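Local coordinates for PnpC (Pseudomonas putida, PDB 3N9T), which is an iron(III)-dependent intradiol dioxygenase that probably opens the aromatic ring of hydroxyquinol between adjacent hydroxylated carbons, at residues Glu120-Thr125 and Phe184-Thr189. Numbering follows the deposited sequence.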
ATOM      1  N   GLU A 120     -41.038  -4.654  17.835  1.00 18.52           N
ATOM      2  CA  GLU A 120     -40.811  -3.301  18.274  1.00 19.66           C
ATOM      3  C   GLU A 120     -40.300  -2.408  17.131  1.00 18.83           C
ATOM      4  O   GLU A 120     -39.477  -2.809  16.331  1.00 18.36           O
ATOM      5  CB  GLU A 120     -39.814  -3.277  19.433  1.00 18.35           C
ATOM      6  CG  GLU A 120     -39.613  -1.854  20.012  1.00 21.54           C
ATOM      7  CD  GLU A 120     -38.828  -1.901  21.318  1.00 24.38           C
ATOM      8  OE1 GLU A 120     -39.013  -2.864  22.073  1.00 18.29           O
ATOM      9  OE2 GLU A 120     -38.050  -0.990  21.586  1.00 24.34           O
ATOM     10  N   ASN A 121     -40.776  -1.176  17.072  1.00 19.83           N
ATOM     11  CA  ASN A 121     -40.276  -0.217  16.088  1.00 20.89           C
ATOM     12  C   ASN A 121     -38.932   0.426  16.481  1.00 21.49           C
ATOM     13  O   ASN A 121     -38.800   0.927  17.591  1.00 20.32           O
ATOM     14  CB  ASN A 121     -41.340   0.856  15.877  1.00 23.33           C
ATOM     15  CG  ASN A 121     -40.885   1.953  14.961  1.00 25.45           C
ATOM     16  OD1 ASN A 121     -40.297   1.710  13.895  1.00 22.52           O
ATOM     17  ND2 ASN A 121     -41.105   3.200  15.395  1.00 29.64           N
ATOM     18  N   MET A 122     -37.914   0.391  15.606  1.00 20.51           N
ATOM     19  CA  MET A 122     -36.663   1.107  15.926  1.00 19.71           C
ATOM     20  C   MET A 122     -36.485   2.446  15.177  1.00 21.23           C
ATOM     21  O   MET A 122     -35.441   3.113  15.347  1.00 20.95           O
ATOM     22  CB  MET A 122     -35.431   0.226  15.715  1.00 17.96           C
ATOM     23  CG  MET A 122     -35.361  -0.495  14.302  1.00 17.48           C
ATOM     24  SD  MET A 122     -33.741  -1.165  14.185  1.00 16.33           S
ATOM     25  CE  MET A 122     -33.645  -1.377  12.399  1.00 16.36           C
ATOM     26  N   ALA A 123     -37.450   2.782  14.322  1.00 20.75           N
ATOM     27  CA  ALA A 123     -37.341   3.977  13.482  1.00 25.08           C
ATOM     28  C   ALA A 123     -37.937   5.132  14.279  1.00 27.01           C
ATOM     29  O   ALA A 123     -39.129   5.246  14.408  1.00 28.21           O
ATOM     30  CB  ALA A 123     -38.071   3.825  12.181  1.00 22.83           C
ATOM     31  N   LEU A 124     -37.074   5.961  14.814  1.00 30.93           N
ATOM     32  CA  LEU A 124     -37.554   7.112  15.541  1.00 34.63           C
ATOM     33  C   LEU A 124     -37.676   8.301  14.593  1.00 37.06           C
ATOM     34  O   LEU A 124     -38.271   9.302  14.962  1.00 39.94           O
ATOM     35  CB  LEU A 124     -36.647   7.381  16.763  1.00 34.22           C
ATOM     36  CG  LEU A 124     -36.308   6.116  17.587  1.00 33.94           C
ATOM     37  CD1 LEU A 124     -35.537   6.491  18.789  1.00 35.53           C
ATOM     38  CD2 LEU A 124     -37.528   5.295  17.984  1.00 35.46           C
ATOM     39  N   THR A 125     -37.157   8.183  13.367  1.00 38.68           N
ATOM     40  CA  THR A 125     -37.236   9.265  12.361  1.00 39.98           C
ATOM     41  C   THR A 125     -38.212   8.945  11.204  1.00 39.82           C
ATOM     42  O   THR A 125     -38.822   7.882  11.174  1.00 40.34           O
ATOM     43  CB  THR A 125     -35.834   9.642  11.826  1.00 40.01           C
ATOM     44  OG1 THR A 125     -35.183   8.489  11.276  1.00 41.76           O
ATOM     45  CG2 THR A 125     -34.961  10.194  12.966  1.00 41.65           C
ATOM     46  N   PHE A 184     -38.491 -13.880  14.381  1.00 15.84           N
ATOM     47  CA  PHE A 184     -38.191 -12.515  14.825  1.00 14.80           C
ATOM     48  C   PHE A 184     -39.032 -11.501  14.006  1.00 14.48           C
ATOM     49  O   PHE A 184     -39.474 -11.810  12.913  1.00 14.53           O
ATOM     50  CB  PHE A 184     -36.695 -12.230  14.637  1.00 13.35           C
ATOM     51  CG  PHE A 184     -36.281 -12.105  13.229  1.00 14.44           C
ATOM     52  CD1 PHE A 184     -36.315 -10.852  12.593  1.00 15.32           C
ATOM     53  CD2 PHE A 184     -35.824 -13.207  12.543  1.00  9.07           C
ATOM     54  CE1 PHE A 184     -35.963 -10.717  11.261  1.00 14.53           C
ATOM     55  CE2 PHE A 184     -35.442 -13.084  11.214  1.00 13.70           C
ATOM     56  CZ  PHE A 184     -35.527 -11.860  10.565  1.00 13.13           C
ATOM     57  N   ALA A 185     -39.191 -10.305  14.523  1.00 13.44           N
ATOM     58  CA  ALA A 185     -39.878  -9.259  13.808  1.00 14.39           C
ATOM     59  C   ALA A 185     -39.402  -7.896  14.285  1.00 14.27           C
ATOM     60  O   ALA A 185     -39.231  -7.610  15.502  1.00 12.92           O
ATOM     61  CB  ALA A 185     -41.426  -9.414  13.943  1.00 13.30           C
ATOM     62  N   ILE A 186     -39.130  -7.062  13.293  1.00 14.75           N
ATOM     63  CA  ILE A 186     -38.491  -5.768  13.472  1.00 14.68           C
ATOM     64  C   ILE A 186     -39.339  -4.745  12.698  1.00 16.07           C
ATOM     65  O   ILE A 186     -39.521  -4.885  11.493  1.00 15.54           O
ATOM     66  CB  ILE A 186     -37.096  -5.801  12.770  1.00 15.85           C
ATOM     67  CG1 ILE A 186     -36.163  -6.836  13.466  1.00 14.45           C
ATOM     68  CG2 ILE A 186     -36.496  -4.379  12.773  1.00 11.08           C
ATOM     69  CD1 ILE A 186     -34.829  -7.130  12.711  1.00 15.03           C
ATOM     70  N   GLN A 187     -39.833  -3.703  13.364  1.00 16.90           N
ATOM     71  CA  GLN A 187     -40.457  -2.612  12.611  1.00 16.52           C
ATOM     72  C   GLN A 187     -39.405  -1.533  12.429  1.00 16.83           C
ATOM     73  O   GLN A 187     -38.678  -1.190  13.365  1.00 14.80           O
ATOM     74  CB  GLN A 187     -41.710  -2.051  13.319  1.00 17.21           C
ATOM     75  CG  GLN A 187     -42.977  -2.935  13.113  1.00 18.62           C
ATOM     76  CD  GLN A 187     -44.234  -2.267  13.732  1.00 25.47           C
ATOM     77  OE1 GLN A 187     -44.569  -2.498  14.895  1.00 26.76           O
ATOM     78  NE2 GLN A 187     -44.888  -1.428  12.968  1.00 24.29           N
ATOM     79  N   THR A 188     -39.352  -1.006  11.202  1.00 16.09           N
ATOM     80  CA  THR A 188     -38.369  -0.027  10.843  1.00 16.60           C
ATOM     81  C   THR A 188     -38.859   0.830   9.668  1.00 18.04           C
ATOM     82  O   THR A 188     -40.069   0.876   9.349  1.00 17.18           O
ATOM     83  CB  THR A 188     -36.991  -0.709  10.601  1.00 16.56           C
ATOM     84  OG1 THR A 188     -35.954   0.264  10.451  1.00 14.42           O
ATOM     85  CG2 THR A 188     -36.978  -1.751   9.430  1.00 13.73           C
ATOM     86  N   THR A 189     -37.923   1.517   9.034  1.00 19.14           N
ATOM     87  CA  THR A 189     -38.245   2.122   7.721  1.00 19.52           C
ATOM     88  C   THR A 189     -37.443   1.464   6.617  1.00 18.79           C
ATOM     89  O   THR A 189     -36.424   0.849   6.895  1.00 19.05           O
ATOM     90  CB  THR A 189     -38.006   3.613   7.726  1.00 19.16           C
ATOM     91  OG1 THR A 189     -36.668   3.879   8.124  1.00 19.79           O
ATOM     92  CG2 THR A 189     -39.040   4.350   8.628  1.00 22.45           C
TER
HETATM   93  O   HOH W   1     -41.724   1.741  11.417  1.00 27.76           O
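Running alongside strand 183-189 in nearly the same direction, the loop 120-125 touches it through a single parallel beta bridge, Asn121 with Gln187. Both backbone groups of Gln187 are used: its N donates to Glu120 O (3.1 Å), while its O lies 2.8 Å from Met122 N. The second bond is received in the carbonyl plane with 155° at the oxygen, against 130° and a donor above the plane at Glu120 O. Glu120 O is gripped a second time by the hydroxyl of Tyr176. Asn121 CA adds a CA-H...O contact to Gln187 O.

The Asn121 side chain, with CG anti to the backbone N, folds back on its own loop. OD1 accepts from Ala123 N at 3.1 Å, closing an Asx turn, and ND2 reaches Ala123 O at 3.0 Å. A water donates to both Asn121 OD1 and Thr188 O, its oxygen 2.8 Å from Thr188 O. An alanine at Asn121 would remove both amide bonds to Ala123 and the water's OD1 acceptor, and would probably loosen the turn.

Met122, extended beyond CG, runs alongside Thr188, CE 3.4 Å from Thr188 OG1, which bonds to Gln153. Ala123 CB meets Thr189 CG2 at 3.7 Å. Within the dioxygenase domain, the loop takes the strand edge opposite strand 129-138; Met122's side chain sits about 11 Å from the iron, near its site but not in it. The grip is mostly backbone to backbone, the Asn121 amide bracing the turn and sharing a water with the strand.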